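Local coordinates for protein putative TetR-family transcriptional regulator (PDB 3LWJ) that probably binds DNA as a transcriptional regulator of the TetR family, through a helix-turn-helix motif at its N-terminal end, at residues 16-21 and 38-44; 22-26 and 105-109; 28-32 and 116-120; 67-72 and 127-131; 96-100 and 164-168. All coordinates share one frame; numbering follows the deposited sequence.

Overall arrangement
These five contacts illustrate how an all-helical regulator changes its chemistry from DNA-binding domain to core. Interactions 1, 2 and 3 are partly buried; interaction 5 is wholly buried and interaction 4 mostly so, both near the centre of the chain. Helix 10-28 serves interactions 1 and 2, and helix 118-144 serves interactions 3 and 4. Interaction 1, its centre about 22 Å from the chain centre, adds a lysine bridge to its apolar packing; interaction 3 relies on a tyrosine hydroxyl between serines. Interaction 2 is purely van der Waals. Interactions 4 and 5 pack rings and aliphatic chains, and are linked by the Glu-128 to Lys-165 salt bridge.

Interaction 1 of 5, residues 16-21 and 38-44; sequences KILTCS and IIALSEV
Lys-16 supplies the polar grip between helix 10-28 and the end of helix 35-42. With CG anti to the backbone N (chi1 -162°) and the rest of the chain extended, it spans the gap and brings NZ to 2.6 Å from Ser-42 O, above the carbonyl plane. The same ammonium forms a weak hydrogen bond to Glu-43 OE1 at 3.3 Å, part of a salt bridge. Ser-42 ends the helix and Glu-43 leaves it with positive phi, which puts the ammonium at a helix C-terminus, where it would probably interact favourably with the helix dipole.

Apolar contacts accompany this bridge. Ile-17 crosses both Ile-38 and Val-44 at about a right angle, its CG2 3.9 Å from Ile-38 CG2 and its CD1 3.8 Å from Val-44 CG2. Cys-20 CB meets Leu-41 CD2 at 4.0 Å.

Two serine hydroxyls lie against aliphatic carbon. Ser-21 OG touches Ile-38 CG2 while donating to Ile-17 O at 2.7 Å, on the opposite face of that carbonyl from Ser-21 N. Ser-42 OG, pressed to 3.2 Å from Ile-17 CG1, is buried without a polar partner in the model.

Segment 38-44 belongs to the predicted helix-turn-helix. The axes of segments 16-21 and 38-42 cross at 116°, with Ile-17 also touching Phe-49 and Tyr-52 of helix 46-52 and Ser-21 touching Ile-59 of helix 56-79.

Interaction 2 of 5, residues 22-26 and 105-109; sequences LDLFI and TLSEI
Leu-22 and Ile-26 reach Thr-105 and Ile-109 through different torsions. Leu-22 has strained values (chi1 -146°, chi2 34°) that bring its branches toward segment 105-109, whereas Ile-26 sets CG1 beside its backbone N and opposite the carbonyl carbon. Leu-22 CD1 thereby lies 4.0 Å from Leu-106 CD1, the two side chains crossing at about a right angle, and Leu-22 CG comes 3.7 Å from Thr-105 OG1. Ile-26 places CD1 3.6 Å from Thr-105 O and 3.9 Å from Ile-109 CD1. Ile-109 CD1 also presses on Phe-25 CB, at 3.6 Å, so Ile-109 touches two consecutive residues of the facing helix.

No hydrogen bond crosses; the fit is one of shape. Glu-108, which borders Ile-26, directs its carboxylate to Arg-112 in a salt bridge. An alanine in place of Leu-22 would remove both methyl branches and would probably open a gap beside Leu-106 and Ile-109, and beside Leu-63 of helix 56-79.

The segments cross at 52° with their axes 9.9 Å apart. Such packing of the first helix of the DNA-binding domain against the helical body is characteristic of the TetR fold, in which domain orientation is generally tied to DNA recognition.

Interaction 3 of 5, residues 28-32 and 116-120; sequences KGYYN and SSAPI
Tyr-31 meets Ser-116 and Ser-117 through its hydroxyl, joining the loop that leads into the predicted helix-turn-helix of this TetR-family protein to the start of helix 118-144. Both serine hydroxyls approach at the edge of the ring, near its plane. Tyr-31 OH and Ser-117 OG share a hydrogen bond of 3.0 Å in which either may donate, while Ser-116 OG is so close to the phenol that the exact spacing is doubtful. The Ile-120 side chain points back against both tyrosines, its CG1 3.5 Å from Tyr-31 OH and 3.6 Å from Tyr-30 CE2, so one isoleucine branch touches both.

Around this shell, the neighbouring side chains fix the rings. Tyr-30 places CD2 over the centre of one face of the Tyr-31 ring, 3.8 Å above its plane. Its own first torsion is fully trans (chi1 179°), and Tyr-30 extends inward, where its OH is hydrogen-bonded to Glu-57 of helix 56-79 and its ring meets that of Phe-25. Ser-117 occupies the N-cap position of helix 118-144.

Behind the tyrosines the chain turns at Gly-29, whose positive phi (92°) suits a glycine. Across that turn, Asn-32 ND2 donates to Lys-28 O at 2.8 Å, the acceptor lying in the amide plane.

Interaction 4 of 5, residues 67-72 and 127-131; sequences FAKQII and FEDRL
Segments 67-72 and 127-131 run nearly parallel, their axes 10.2 Å apart at 17°, with Ala-68 and Phe-127 as the closest pair of CA atoms. The small Ala-68 admits larger neighbours: the Phe-127 ring comes edge-on to its backbone, CE1 3.7 Å from Ala-68 N. The Phe-127 and Phe-67 rings have planes only 8° apart, but are slid so far, 5.6 Å between centroids, that they barely overlap; the touch is between Phe-67 CD2 and Phe-127 CZ. Leu-131 inserts CD2 among the isoleucines, 3.9 Å from Ile-71 CG2 and a little farther from Ile-72 CG1.

This is helix-bundle packing in the body of a TetR-type protein, uniting helix 56-79 with helix 118-144. Phe-67 continues onto Leu-106 and Val-99, and Leu-131 onto Leu-161 of helix 153-173. Away from segment 67-72, Glu-128 packs on Phe-166 of the second subunit.

Arg-130 closes the outer margin. It swings CG to the side away from its own nitrogen (chi1 -176°) and stays extended to NE, laying one guanidinium face over Ala-68 CB, 3.7 Å from NH1. Ile-72 CD1 lies 3.8 Å from NE, and NH1 makes a weak hydrogen bond to Glu-65 O. A serine in its place would probably uncover Ala-68 CB and Ile-72 CD1 and leave Glu-65 O without this donor.

Interaction 5 of 5, residues 96-100 and 164-168; sequences TMEVF and EKFSL
Phe-100 offers one ring face to Leu-168 in a CH-pi contact: Leu-168 CD2 stands 3.9 Å from the centroid of the Phe-100 ring and 13° off the normal. Leu-168 gets there by carrying CG across from its amide nitrogen (chi1 -176°), which also leaves CD1 against Phe-100 CB. The ring's edge faces Glu-164 CB, at 4.0 Å from Phe-100 CE2, while Thr-96 O lies over the opposite face toward the rim.

Met-97, present as selenomethionine, bends sharply. Its chi2 of -15° is nearly eclipsed, and a further turn at chi3 curls the chain past Glu-164, with SE 3.8 Å from Glu-164 CG. The terminal CE then lies 3.3 Å from Ser-167 OG, a hydroxyl whose hydrogen bond is to Ile-163 O.

Glu-164 runs extended beyond CG and crosses Thr-96 at about a right angle. A water donates to Glu-164 OE2 at 2.6 Å and to Thr-96 OG1 at 2.7 Å, and the threonine is also bonded to Thr-92 O.

Helices 85-102 and 153-173 thus meet in the helical body mainly through apolar contacts, without a direct hydrogen bond between these segments. The bridging water gives OE2 one hydrogen bond in a buried setting, which would probably ease the cost of burying the carboxylate.

Interaction 1 of 5, residues 16-21 and 38-44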
# COMPACT_ATOMS: atom_id res chain seq x y z
N LYS A 16 -15.92 14.89 20.59
CA LYS A 16 -17.10 15.14 19.78
C LYS A 16 -16.67 15.64 18.41
O LYS A 16 -17.24 15.22 17.41
CB LYS A 16 -18.05 16.15 20.43
CG LYS A 16 -19.46 16.07 19.82
CD LYS A 16 -20.38 17.19 20.25
CE LYS A 16 -21.76 16.99 19.62
NZ LYS A 16 -22.56 18.25 19.59
N ILE A 17 -15.68 16.54 18.36
CA ILE A 17 -15.25 17.14 17.08
C ILE A 17 -14.65 16.04 16.16
O ILE A 17 -14.95 15.99 14.97
CB ILE A 17 -14.28 18.34 17.25
CG1 ILE A 17 -14.91 19.47 18.07
CG2 ILE A 17 -13.88 18.91 15.91
CD1 ILE A 17 -13.88 20.45 18.67
N LEU A 18 -13.85 15.15 16.75
CA LEU A 18 -13.25 14.02 16.02
C LEU A 18 -14.28 13.02 15.48
O LEU A 18 -14.17 12.60 14.33
CB LEU A 18 -12.20 13.30 16.89
CG LEU A 18 -11.01 14.15 17.37
CD1 LEU A 18 -10.10 13.33 18.29
CD2 LEU A 18 -10.21 14.74 16.19
N THR A 19 -15.29 12.65 16.27
CA THR A 19 -16.30 11.70 15.79
C THR A 19 -17.09 12.30 14.63
O THR A 19 -17.25 11.65 13.58
CB THR A 19 -17.29 11.26 16.91
OG1 THR A 19 -16.58 11.03 18.12
CG2 THR A 19 -18.01 9.96 16.50
N CYS A 20 -17.55 13.54 14.82
CA CYS A 20 -18.29 14.27 13.76
C CYS A 20 -17.48 14.44 12.47
O CYS A 20 -18.03 14.35 11.37
CB CYS A 20 -18.73 15.66 14.24
SG CYS A 20 -19.94 15.65 15.59
N SER A 21 -16.19 14.72 12.62
CA SER A 21 -15.29 14.90 11.49
C SER A 21 -15.15 13.59 10.71
O SER A 21 -15.25 13.56 9.48
CB SER A 21 -13.90 15.38 11.97
OG SER A 21 -13.94 16.67 12.55
N ILE A 38 -18.01 20.73 9.81
CA ILE A 38 -17.62 20.11 11.07
C ILE A 38 -18.03 20.94 12.27
O ILE A 38 -18.62 20.40 13.20
CB ILE A 38 -16.11 19.87 11.13
CG1 ILE A 38 -15.67 18.92 10.01
CG2 ILE A 38 -15.74 19.35 12.54
CD1 ILE A 38 -14.12 18.80 9.82
N ILE A 39 -17.73 22.25 12.25
CA ILE A 39 -18.12 23.14 13.36
C ILE A 39 -19.65 23.11 13.52
O ILE A 39 -20.14 22.90 14.62
CB ILE A 39 -17.54 24.62 13.28
CG1 ILE A 39 -18.08 25.41 12.08
CG2 ILE A 39 -16.01 24.64 13.25
CD1 ILE A 39 -17.78 26.90 12.13
N ALA A 40 -20.40 23.24 12.42
CA ALA A 40 -21.87 23.16 12.44
C ALA A 40 -22.41 21.84 13.01
O ALA A 40 -23.28 21.84 13.86
CB ALA A 40 -22.46 23.42 11.05
N LEU A 41 -21.88 20.71 12.56
CA LEU A 41 -22.34 19.41 13.06
C LEU A 41 -21.84 19.10 14.49
O LEU A 41 -22.49 18.37 15.24
CB LEU A 41 -21.89 18.29 12.12
CG LEU A 41 -22.53 16.91 12.28
CD1 LEU A 41 -23.98 16.93 11.75
CD2 LEU A 41 -21.67 15.87 11.55
N SER A 42 -20.68 19.65 14.86
CA SER A 42 -20.13 19.49 16.21
C SER A 42 -20.85 20.38 17.24
O SER A 42 -20.97 19.99 18.41
CB SER A 42 -18.64 19.82 16.20
OG SER A 42 -17.97 19.09 17.20
N GLU A 43 -21.30 21.56 16.81
CA GLU A 43 -21.97 22.57 17.65
C GLU A 43 -21.14 23.17 18.78
O GLU A 43 -21.70 23.81 19.66
CB GLU A 43 -23.28 22.01 18.25
CG GLU A 43 -24.44 21.93 17.27
CD GLU A 43 -25.44 20.87 17.68
OE1 GLU A 43 -25.01 19.75 18.01
OE2 GLU A 43 -26.66 21.16 17.70
N VAL A 44 -19.82 22.98 18.77
CA VAL A 44 -18.98 23.53 19.85
C VAL A 44 -18.72 25.05 19.72
O VAL A 44 -18.21 25.67 20.66
CB VAL A 44 -17.63 22.78 19.98
CG1 VAL A 44 -17.87 21.29 20.33
CG2 VAL A 44 -16.79 22.93 18.71

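Interaction 2 of 5, residues 22-26 and 105-109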
# COMPACT_ATOMS: atom_id res chain seq x y z
N LEU A 22 -14.94 12.51 11.45
CA LEU A 22 -14.89 11.18 10.87
C LEU A 22 -16.18 10.93 10.09
O LEU A 22 -16.13 10.57 8.91
CB LEU A 22 -14.66 10.13 11.97
CG LEU A 22 -13.84 8.87 11.74
CD1 LEU A 22 -12.68 9.08 10.77
CD2 LEU A 22 -13.34 8.37 13.13
N ASP A 23 -17.33 11.15 10.71
CA ASP A 23 -18.62 10.87 10.03
C ASP A 23 -18.78 11.65 8.73
O ASP A 23 -19.24 11.11 7.73
CB ASP A 23 -19.83 11.16 10.94
CG ASP A 23 -19.89 10.26 12.18
OD1 ASP A 23 -19.15 9.26 12.26
OD2 ASP A 23 -20.66 10.57 13.10
N LEU A 24 -18.43 12.94 8.77
CA LEU A 24 -18.52 13.81 7.58
C LEU A 24 -17.52 13.39 6.47
O LEU A 24 -17.83 13.45 5.26
CB LEU A 24 -18.32 15.29 7.96
CG LEU A 24 -19.49 16.08 8.58
CD1 LEU A 24 -18.95 17.37 9.18
CD2 LEU A 24 -20.57 16.39 7.55
N PHE A 25 -16.32 12.96 6.88
CA PHE A 25 -15.32 12.49 5.94
C PHE A 25 -15.87 11.26 5.17
O PHE A 25 -15.80 11.21 3.94
CB PHE A 25 -13.99 12.11 6.64
CG PHE A 25 -13.23 13.28 7.25
CD1 PHE A 25 -13.50 14.58 6.90
CD2 PHE A 25 -12.18 13.04 8.11
CE1 PHE A 25 -12.79 15.61 7.45
CE2 PHE A 25 -11.46 14.07 8.66
CZ PHE A 25 -11.77 15.35 8.35
N ILE A 26 -16.42 10.30 5.91
CA ILE A 26 -17.08 9.12 5.33
C ILE A 26 -18.27 9.48 4.42
O ILE A 26 -18.41 8.93 3.34
CB ILE A 26 -17.63 8.18 6.44
CG1 ILE A 26 -16.47 7.51 7.19
CG2 ILE A 26 -18.58 7.12 5.84
CD1 ILE A 26 -15.64 6.62 6.34
N THR A 105 -14.23 3.06 10.29
CA THR A 105 -14.45 4.22 9.45
C THR A 105 -13.11 4.98 9.24
O THR A 105 -12.80 5.44 8.13
CB THR A 105 -15.59 5.05 10.04
OG1 THR A 105 -15.22 5.44 11.36
CG2 THR A 105 -16.95 4.21 10.10
N LEU A 106 -12.28 5.06 10.28
CA LEU A 106 -10.95 5.67 10.18
C LEU A 106 -10.01 4.85 9.29
O LEU A 106 -9.24 5.43 8.50
CB LEU A 106 -10.33 5.88 11.58
CG LEU A 106 -8.93 6.50 11.65
CD1 LEU A 106 -8.85 7.79 10.81
CD2 LEU A 106 -8.51 6.74 13.07
N SER A 107 -10.06 3.52 9.43
CA SER A 107 -9.31 2.61 8.56
C SER A 107 -9.71 2.87 7.11
O SER A 107 -8.88 2.89 6.22
CB SER A 107 -9.58 1.14 8.93
OG SER A 107 -8.97 0.76 10.18
N GLU A 108 -10.99 3.07 6.86
CA GLU A 108 -11.42 3.43 5.51
C GLU A 108 -10.79 4.74 5.02
O GLU A 108 -10.21 4.77 3.94
CB GLU A 108 -12.93 3.50 5.42
CG GLU A 108 -13.43 3.19 4.01
CD GLU A 108 -14.94 3.36 3.85
OE1 GLU A 108 -15.71 2.88 4.72
OE2 GLU A 108 -15.33 3.99 2.85
N ILE A 109 -10.91 5.82 5.81
CA ILE A 109 -10.32 7.10 5.41
C ILE A 109 -8.82 6.94 5.17
O ILE A 109 -8.33 7.34 4.14
CB ILE A 109 -10.54 8.21 6.46
CG1 ILE A 109 -12.02 8.57 6.61
CG2 ILE A 109 -9.71 9.49 6.12
CD1 ILE A 109 -12.68 9.03 5.33

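Interaction 3 of 5, residues 28-32 and 116-120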
# COMPACT_ATOMS: atom_id res chain seq x y z
N LYS A 28 -19.31 12.66 2.99
CA LYS A 28 -19.12 13.64 1.91
C LYS A 28 -17.79 13.50 1.17
O LYS A 28 -17.63 14.08 0.07
CB LYS A 28 -19.19 15.08 2.45
CG LYS A 28 -20.44 15.44 3.26
CD LYS A 28 -20.40 16.91 3.73
CE LYS A 28 -20.11 17.88 2.57
NZ LYS A 28 -20.45 19.31 2.88
N GLY A 29 -16.85 12.77 1.76
CA GLY A 29 -15.45 12.73 1.29
C GLY A 29 -14.57 13.79 1.97
O GLY A 29 -14.98 14.94 2.15
N TYR A 30 -13.35 13.39 2.35
CA TYR A 30 -12.40 14.23 3.10
C TYR A 30 -12.20 15.64 2.50
O TYR A 30 -12.22 16.63 3.23
CB TYR A 30 -11.04 13.51 3.24
CG TYR A 30 -10.03 14.34 3.99
CD1 TYR A 30 -9.90 14.23 5.36
CD2 TYR A 30 -9.25 15.30 3.33
CE1 TYR A 30 -9.01 15.02 6.07
CE2 TYR A 30 -8.34 16.10 4.03
CZ TYR A 30 -8.24 15.96 5.40
OH TYR A 30 -7.34 16.73 6.14
N TYR A 31 -12.04 15.72 1.19
CA TYR A 31 -11.78 17.01 0.52
C TYR A 31 -13.02 17.88 0.38
O TYR A 31 -12.92 19.14 0.50
CB TYR A 31 -11.12 16.77 -0.83
CG TYR A 31 -9.71 16.30 -0.62
CD1 TYR A 31 -8.73 17.17 -0.12
CD2 TYR A 31 -9.35 14.98 -0.85
CE1 TYR A 31 -7.44 16.77 0.08
CE2 TYR A 31 -8.06 14.54 -0.62
CZ TYR A 31 -7.10 15.45 -0.16
OH TYR A 31 -5.81 15.03 0.06
N ASN A 32 -14.16 17.24 0.16
CA ASN A 32 -15.47 17.92 0.12
C ASN A 32 -15.97 18.40 1.49
O ASN A 32 -16.90 19.19 1.53
CB ASN A 32 -16.56 17.01 -0.46
CG ASN A 32 -16.27 16.56 -1.90
OD1 ASN A 32 -15.86 17.35 -2.74
ND2 ASN A 32 -16.50 15.27 -2.18
N SER A 116 -3.10 11.36 -2.02
CA SER A 116 -4.08 12.33 -2.53
C SER A 116 -3.51 13.75 -2.65
O SER A 116 -3.80 14.46 -3.62
CB SER A 116 -5.35 12.32 -1.66
OG SER A 116 -5.10 12.74 -0.31
N SER A 117 -2.73 14.20 -1.67
CA SER A 117 -2.07 15.52 -1.74
C SER A 117 -0.95 15.56 -0.75
O SER A 117 -0.95 14.75 0.17
CB SER A 117 -3.05 16.65 -1.42
OG SER A 117 -3.37 16.70 -0.04
N ALA A 118 -0.01 16.50 -0.90
CA ALA A 118 1.16 16.51 -0.02
C ALA A 118 0.82 16.80 1.44
O ALA A 118 1.40 16.19 2.34
CB ALA A 118 2.25 17.45 -0.51
N PRO A 119 -0.13 17.71 1.71
CA PRO A 119 -0.41 17.90 3.15
C PRO A 119 -1.00 16.67 3.84
O PRO A 119 -0.71 16.41 5.00
CB PRO A 119 -1.42 19.05 3.16
CG PRO A 119 -1.06 19.85 1.99
CD PRO A 119 -0.71 18.81 0.91
N ILE A 120 -1.84 15.93 3.13
CA ILE A 120 -2.49 14.72 3.71
C ILE A 120 -1.46 13.60 3.78
O ILE A 120 -1.36 12.91 4.81
CB ILE A 120 -3.76 14.36 2.95
CG1 ILE A 120 -4.89 15.31 3.39
CG2 ILE A 120 -4.17 12.91 3.20
CD1 ILE A 120 -4.70 16.79 3.08

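Interaction 4 of 5, residues 67-72 and 127-131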
# COMPACT_ATOMS: atom_id res chain seq x y z
N PHE A 67 -4.95 6.82 17.00
CA PHE A 67 -4.94 5.50 16.36
C PHE A 67 -3.61 4.79 16.61
O PHE A 67 -3.58 3.65 17.06
CB PHE A 67 -5.19 5.70 14.87
CG PHE A 67 -5.72 4.50 14.09
CD1 PHE A 67 -6.33 3.40 14.70
CD2 PHE A 67 -5.64 4.54 12.70
CE1 PHE A 67 -6.83 2.36 13.92
CE2 PHE A 67 -6.13 3.51 11.92
CZ PHE A 67 -6.74 2.41 12.54
N ALA A 68 -2.51 5.48 16.31
CA ALA A 68 -1.15 4.94 16.57
C ALA A 68 -1.01 4.58 18.04
O ALA A 68 -0.44 3.57 18.39
CB ALA A 68 -0.05 5.98 16.17
N LYS A 69 -1.51 5.46 18.89
CA LYS A 69 -1.40 5.29 20.30
C LYS A 69 -2.12 4.03 20.78
O LYS A 69 -1.63 3.30 21.64
CB LYS A 69 -1.96 6.53 21.02
CG LYS A 69 -1.70 6.49 22.50
CD LYS A 69 -2.26 7.67 23.24
CE LYS A 69 -1.89 7.54 24.72
NZ LYS A 69 -2.60 8.53 25.54
N GLN A 70 -3.30 3.78 20.22
CA GLN A 70 -4.08 2.58 20.57
C GLN A 70 -3.41 1.26 20.08
O GLN A 70 -3.36 0.26 20.81
CB GLN A 70 -5.49 2.72 20.03
CG GLN A 70 -6.50 1.65 20.45
CD GLN A 70 -7.81 1.77 19.66
OE1 GLN A 70 -8.05 2.79 19.00
NE2 GLN A 70 -8.63 0.71 19.70
N ILE A 71 -2.87 1.29 18.85
CA ILE A 71 -2.09 0.17 18.30
C ILE A 71 -0.86 -0.12 19.19
O ILE A 71 -0.65 -1.26 19.64
CB ILE A 71 -1.62 0.48 16.82
CG1 ILE A 71 -2.83 0.61 15.87
CG2 ILE A 71 -0.65 -0.58 16.30
CD1 ILE A 71 -2.47 1.12 14.46
N ILE A 72 -0.07 0.91 19.48
CA ILE A 72 1.19 0.74 20.22
C ILE A 72 0.96 0.29 21.67
O ILE A 72 1.71 -0.51 22.17
CB ILE A 72 2.06 2.03 20.17
CG1 ILE A 72 2.52 2.29 18.73
CG2 ILE A 72 3.30 1.95 21.16
CD1 ILE A 72 3.26 3.58 18.60
N PHE A 127 2.02 9.36 11.06
CA PHE A 127 1.38 8.15 11.56
C PHE A 127 2.23 6.89 11.21
O PHE A 127 2.68 6.15 12.08
CB PHE A 127 -0.03 8.10 10.98
CG PHE A 127 -0.73 6.81 11.22
CD1 PHE A 127 -1.17 6.47 12.49
CD2 PHE A 127 -0.97 5.94 10.18
CE1 PHE A 127 -1.80 5.29 12.73
CE2 PHE A 127 -1.62 4.73 10.41
CZ PHE A 127 -2.04 4.41 11.69
N GLU A 128 2.50 6.71 9.93
CA GLU A 128 3.29 5.57 9.46
C GLU A 128 4.72 5.51 10.01
O GLU A 128 5.17 4.44 10.42
CB GLU A 128 3.24 5.51 7.92
CG GLU A 128 1.81 5.05 7.50
CD GLU A 128 1.57 4.90 6.02
OE1 GLU A 128 2.26 5.52 5.21
OE2 GLU A 128 0.62 4.16 5.68
N ASP A 129 5.42 6.65 10.09
CA ASP A 129 6.79 6.72 10.65
C ASP A 129 6.78 6.27 12.10
O ASP A 129 7.73 5.60 12.57
CB ASP A 129 7.39 8.15 10.56
CG ASP A 129 7.91 8.50 9.16
OD1 ASP A 129 7.93 7.63 8.24
OD2 ASP A 129 8.32 9.68 8.98
N ARG A 130 5.72 6.64 12.81
CA ARG A 130 5.60 6.27 14.23
C ARG A 130 5.46 4.76 14.41
O ARG A 130 6.15 4.16 15.25
CB ARG A 130 4.39 6.95 14.85
CG ARG A 130 4.23 6.70 16.35
CD ARG A 130 3.26 7.68 16.94
NE ARG A 130 2.90 7.37 18.33
CZ ARG A 130 1.86 7.91 18.95
NH1 ARG A 130 1.07 8.79 18.33
NH2 ARG A 130 1.61 7.57 20.20
N LEU A 131 4.57 4.16 13.61
CA LEU A 131 4.42 2.71 13.59
C LEU A 131 5.73 2.03 13.13
O LEU A 131 6.19 1.07 13.76
CB LEU A 131 3.26 2.32 12.68
CG LEU A 131 1.85 2.70 13.13
CD1 LEU A 131 0.92 2.17 12.09
CD2 LEU A 131 1.48 2.21 14.58

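Interaction 5 of 5, residues 96-100 and 164-168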
# COMPACT_ATOMS: atom_id res chain seq x y z
N THR A 96 -3.02 -5.92 15.90
CA THR A 96 -3.04 -4.69 15.12
C THR A 96 -4.24 -4.72 14.20
O THR A 96 -4.95 -3.73 14.08
CB THR A 96 -1.76 -4.50 14.27
OG1 THR A 96 -0.62 -4.47 15.12
CG2 THR A 96 -1.87 -3.23 13.45
N MSE A 97 -4.45 -5.86 13.55
CA MSE A 97 -5.54 -5.98 12.56
C MSE A 97 -6.89 -5.77 13.31
O MSE A 97 -7.84 -5.18 12.76
CB MSE A 97 -5.53 -7.34 11.80
CG MSE A 97 -4.48 -7.59 10.55
SE MSE A 97 -3.72 -5.91 9.91
CE MSE A 97 -4.86 -5.59 8.36
N GLU A 98 -6.98 -6.22 14.56
CA GLU A 98 -8.22 -5.99 15.34
C GLU A 98 -8.41 -4.50 15.71
O GLU A 98 -9.54 -4.02 15.75
CB GLU A 98 -8.29 -6.84 16.62
CG GLU A 98 -8.27 -8.38 16.44
CD GLU A 98 -9.59 -9.03 15.97
OE1 GLU A 98 -10.61 -8.30 15.77
OE2 GLU A 98 -9.59 -10.28 15.81
N VAL A 99 -7.33 -3.76 15.97
CA VAL A 99 -7.48 -2.32 16.24
C VAL A 99 -8.03 -1.66 14.96
O VAL A 99 -8.95 -0.84 15.02
CB VAL A 99 -6.15 -1.67 16.71
CG1 VAL A 99 -6.31 -0.19 16.87
CG2 VAL A 99 -5.67 -2.28 18.02
N PHE A 100 -7.48 -2.03 13.80
CA PHE A 100 -8.00 -1.51 12.54
C PHE A 100 -9.53 -1.73 12.48
O PHE A 100 -10.26 -0.79 12.22
CB PHE A 100 -7.35 -2.17 11.31
CG PHE A 100 -5.91 -1.82 11.08
CD1 PHE A 100 -5.37 -0.66 11.52
CD2 PHE A 100 -5.12 -2.65 10.32
CE1 PHE A 100 -4.04 -0.33 11.26
CE2 PHE A 100 -3.82 -2.33 10.05
CZ PHE A 100 -3.28 -1.15 10.54
N GLU A 164 -0.04 -4.93 5.95
CA GLU A 164 -1.16 -4.51 6.79
C GLU A 164 -1.97 -3.45 6.04
O GLU A 164 -3.18 -3.53 5.97
CB GLU A 164 -0.66 -3.97 8.13
CG GLU A 164 -0.15 -5.07 9.05
CD GLU A 164 0.37 -4.57 10.36
OE1 GLU A 164 0.70 -3.38 10.46
OE2 GLU A 164 0.48 -5.39 11.30
N LYS A 165 -1.31 -2.47 5.43
CA LYS A 165 -2.02 -1.43 4.70
C LYS A 165 -2.79 -2.04 3.52
O LYS A 165 -3.92 -1.66 3.22
CB LYS A 165 -1.02 -0.46 4.05
CG LYS A 165 -0.62 0.78 4.72
CD LYS A 165 0.46 1.49 3.83
CE LYS A 165 -0.16 2.45 2.80
NZ LYS A 165 -0.63 3.77 3.43
N PHE A 166 -2.11 -2.86 2.76
CA PHE A 166 -2.68 -3.43 1.52
C PHE A 166 -3.86 -4.37 1.81
O PHE A 166 -4.87 -4.30 1.15
CB PHE A 166 -1.66 -4.20 0.72
CG PHE A 166 -2.15 -4.62 -0.67
CD1 PHE A 166 -2.85 -3.75 -1.46
CD2 PHE A 166 -1.85 -5.87 -1.17
CE1 PHE A 166 -3.28 -4.09 -2.74
CE2 PHE A 166 -2.28 -6.24 -2.45
CZ PHE A 166 -3.00 -5.33 -3.24
N SER A 167 -3.72 -5.22 2.81
CA SER A 167 -4.82 -6.15 3.16
C SER A 167 -6.00 -5.37 3.80
O SER A 167 -7.16 -5.73 3.59
CB SER A 167 -4.27 -7.24 4.08
OG SER A 167 -4.10 -6.70 5.38
N LEU A 168 -5.74 -4.32 4.60
CA LEU A 168 -6.81 -3.44 5.12
C LEU A 168 -7.60 -2.84 3.95
O LEU A 168 -8.81 -2.84 3.91
CB LEU A 168 -6.22 -2.29 5.96
CG LEU A 168 -7.18 -1.33 6.67
CD1 LEU A 168 -8.25 -2.11 7.51
CD2 LEU A 168 -6.36 -0.28 7.52
O HOH W 1 1.56 -4.47 13.48